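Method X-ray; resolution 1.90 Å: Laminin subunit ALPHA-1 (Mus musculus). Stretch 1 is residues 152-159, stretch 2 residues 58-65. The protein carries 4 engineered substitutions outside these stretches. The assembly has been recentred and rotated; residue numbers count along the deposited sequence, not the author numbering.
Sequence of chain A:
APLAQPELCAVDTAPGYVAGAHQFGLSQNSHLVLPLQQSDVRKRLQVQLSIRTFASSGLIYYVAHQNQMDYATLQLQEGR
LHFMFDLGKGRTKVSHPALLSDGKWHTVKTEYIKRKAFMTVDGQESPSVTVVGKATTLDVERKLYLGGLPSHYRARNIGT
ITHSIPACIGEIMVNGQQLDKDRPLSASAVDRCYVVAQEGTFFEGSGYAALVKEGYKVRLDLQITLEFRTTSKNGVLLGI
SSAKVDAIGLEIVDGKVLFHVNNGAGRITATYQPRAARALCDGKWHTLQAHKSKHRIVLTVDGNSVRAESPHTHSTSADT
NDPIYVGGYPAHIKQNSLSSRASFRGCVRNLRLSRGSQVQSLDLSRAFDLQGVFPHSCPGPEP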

# COMPACT_ATOMS: atom_id res chain seq x y z
N HIS A 152 -6.69 18.11 0.95
CA HIS A 152 -6.54 19.52 1.33
C HIS A 152 -6.35 19.77 2.82
O HIS A 152 -5.95 20.86 3.22
CB HIS A 152 -7.76 20.31 0.83
CG HIS A 152 -9.06 19.86 1.42
ND1 HIS A 152 -9.35 19.98 2.76
CD2 HIS A 152 -10.14 19.28 0.85
CE1 HIS A 152 -10.56 19.50 2.99
NE2 HIS A 152 -11.06 19.06 1.85
N TYR A 153 -6.62 18.76 3.65
CA TYR A 153 -6.51 18.91 5.10
C TYR A 153 -5.08 18.79 5.63
O TYR A 153 -4.30 17.97 5.15
CB TYR A 153 -7.40 17.86 5.79
CG TYR A 153 -7.73 18.16 7.23
CD1 TYR A 153 -8.64 19.16 7.56
CD2 TYR A 153 -7.11 17.46 8.26
CE1 TYR A 153 -8.94 19.44 8.89
CE2 TYR A 153 -7.40 17.73 9.59
CZ TYR A 153 -8.32 18.73 9.90
OH TYR A 153 -8.60 19.00 11.21
N ARG A 154 -4.74 19.61 6.62
CA ARG A 154 -3.41 19.60 7.25
C ARG A 154 -3.61 19.31 8.73
O ARG A 154 -3.81 20.23 9.51
CB ARG A 154 -2.73 20.97 7.12
CG ARG A 154 -2.28 21.37 5.72
CD ARG A 154 -1.15 20.48 5.22
NE ARG A 154 -1.63 19.49 4.26
CZ ARG A 154 -2.07 19.80 3.05
NH1 ARG A 154 -2.09 21.07 2.65
NH2 ARG A 154 -2.50 18.85 2.23
N ALA A 155 -3.55 18.04 9.14
CA ALA A 155 -3.75 17.70 10.54
C ALA A 155 -2.52 18.03 11.38
O ALA A 155 -1.41 17.62 11.04
CB ALA A 155 -4.10 16.21 10.68
N ARG A 156 -2.72 18.75 12.47
CA ARG A 156 -1.62 19.15 13.35
C ARG A 156 -1.58 18.36 14.66
O ARG A 156 -2.61 17.94 15.19
CB ARG A 156 -1.70 20.65 13.66
CG ARG A 156 -1.73 21.55 12.42
CD ARG A 156 -1.45 23.01 12.76
NE ARG A 156 -2.45 23.59 13.66
CZ ARG A 156 -3.64 24.05 13.29
NH1 ARG A 156 -4.00 24.02 12.01
NH2 ARG A 156 -4.47 24.55 14.20
N ASN A 157 -0.36 18.17 15.17
CA ASN A 157 -0.12 17.47 16.43
C ASN A 157 -0.59 16.03 16.60
O ASN A 157 -1.00 15.64 17.70
CB ASN A 157 -0.63 18.33 17.59
CG ASN A 157 0.08 19.69 17.66
OD1 ASN A 157 1.31 19.76 17.60
ND2 ASN A 157 -0.69 20.75 17.80
N ILE A 158 -0.53 15.23 15.54
CA ILE A 158 -0.88 13.82 15.65
C ILE A 158 0.24 13.00 15.00
O ILE A 158 0.06 11.83 14.66
CB ILE A 158 -2.27 13.47 15.02
CG1 ILE A 158 -2.23 13.58 13.49
CG2 ILE A 158 -3.34 14.39 15.59
CD1 ILE A 158 -3.55 13.19 12.84
N GLY A 159 1.39 13.64 14.82
CA GLY A 159 2.55 12.98 14.24
C GLY A 159 2.58 12.90 12.72
O GLY A 159 1.87 13.64 12.03
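Stretch 2 (58-65) GLIYYVAH

A strand can receive an irregular segment chiefly through side chains, and this laminin alpha-1 contact is a compact example. Residues 58-64 form a strand, extended except at Ile-60 (phi/psi -96/-46), whereas 152-159 adopt no regular helix or strand. The backbones stay well apart: the closest CA atoms, those of Ala-155 and Ala-64, are 9.0 Å from each other, so side chains and water bridge the gap. Along the strand, Leu-59, Tyr-62 and Ala-64 direct their CA-to-CB bonds toward the loop, while Val-63 turns away. The contacts run in opposite order along the two stretches: Ile-158 meets Leu-59, and Tyr-153 reaches Ala-64.

Apolar packing centres on Tyr-62, which gives up more surface than any other residue here. Ile-158 CD1 lies 4.0 Å from Tyr-62 CD1 and 3.9 Å from Leu-59 CD1, so a single methyl group rests against both side chains. Ala-155 CB approaches Tyr-62 CZ at 4.3 Å. The rings of Tyr-153 and Tyr-62 meet rim to rim, their planes at 63°, with CE2 of Tyr-153 3.4 Å from CE2 of Tyr-62.

Polar contacts complete the join. Tyr-153 OH and Tyr-62 OH share a 3.1 Å hydrogen bond, and each hydroxyl also binds a water. One water links Tyr-62 OH to the carbonyl of Arg-156; another links Tyr-153 OH to that of His-65.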

# COMPACT_ATOMS: atom_id res chain seq x y z
N GLY A 58 -0.81 3.57 9.45
CA GLY A 58 -1.91 4.30 8.84
C GLY A 58 -2.91 4.90 9.83
O GLY A 58 -3.02 4.43 10.97
N LEU A 59 -3.62 5.93 9.39
CA LEU A 59 -4.63 6.59 10.23
C LEU A 59 -5.97 5.88 10.04
O LEU A 59 -6.42 5.69 8.91
CB LEU A 59 -4.75 8.08 9.85
CG LEU A 59 -5.72 8.94 10.66
CD1 LEU A 59 -5.26 10.40 10.67
CD2 LEU A 59 -7.12 8.82 10.09
N ILE A 60 -6.61 5.48 11.15
CA ILE A 60 -7.88 4.77 11.09
C ILE A 60 -9.09 5.71 11.24
O ILE A 60 -10.06 5.59 10.49
CB ILE A 60 -7.90 3.64 12.13
CG1 ILE A 60 -6.73 2.68 11.87
CG2 ILE A 60 -9.24 2.90 12.08
CD1 ILE A 60 -6.45 1.66 12.98
N TYR A 61 -9.04 6.62 12.22
CA TYR A 61 -10.10 7.63 12.37
C TYR A 61 -9.57 8.89 13.04
O TYR A 61 -8.59 8.84 13.78
CB TYR A 61 -11.33 7.08 13.12
CG TYR A 61 -11.27 7.02 14.63
CD1 TYR A 61 -11.24 8.19 15.40
CD2 TYR A 61 -11.29 5.80 15.30
CE1 TYR A 61 -11.25 8.13 16.79
CE2 TYR A 61 -11.29 5.73 16.69
CZ TYR A 61 -11.28 6.90 17.43
OH TYR A 61 -11.29 6.84 18.80
N TYR A 62 -10.24 10.01 12.76
CA TYR A 62 -9.85 11.30 13.30
C TYR A 62 -11.05 12.24 13.45
O TYR A 62 -11.93 12.28 12.60
CB TYR A 62 -8.81 11.92 12.36
CG TYR A 62 -8.40 13.35 12.66
CD1 TYR A 62 -7.46 13.64 13.65
CD2 TYR A 62 -8.93 14.41 11.92
CE1 TYR A 62 -7.05 14.95 13.88
CE2 TYR A 62 -8.53 15.72 12.15
CZ TYR A 62 -7.59 15.98 13.13
OH TYR A 62 -7.19 17.28 13.35
N VAL A 63 -11.07 12.98 14.56
CA VAL A 63 -12.10 13.98 14.84
C VAL A 63 -11.36 15.15 15.48
O VAL A 63 -10.40 14.94 16.22
CB VAL A 63 -13.20 13.48 15.81
CG1 VAL A 63 -14.06 12.43 15.13
CG2 VAL A 63 -12.58 12.94 17.08
N ALA A 64 -11.79 16.37 15.19
CA ALA A 64 -11.10 17.52 15.75
C ALA A 64 -11.89 18.81 15.69
O ALA A 64 -12.82 18.96 14.89
CB ALA A 64 -9.76 17.72 15.05
N HIS A 65 -11.49 19.75 16.54
CA HIS A 65 -12.12 21.05 16.59
C HIS A 65 -11.68 21.76 15.32
O HIS A 65 -10.69 21.38 14.69
CB HIS A 65 -11.63 21.80 17.83
CG HIS A 65 -12.32 23.11 18.06
ND1 HIS A 65 -12.07 24.23 17.29
CD2 HIS A 65 -13.28 23.47 18.95
CE1 HIS A 65 -12.83 25.22 17.70
NE2 HIS A 65 -13.58 24.79 18.71
O HOH W 1 -5.47 17.80 15.31
O HOH W 2 -10.90 20.37 12.18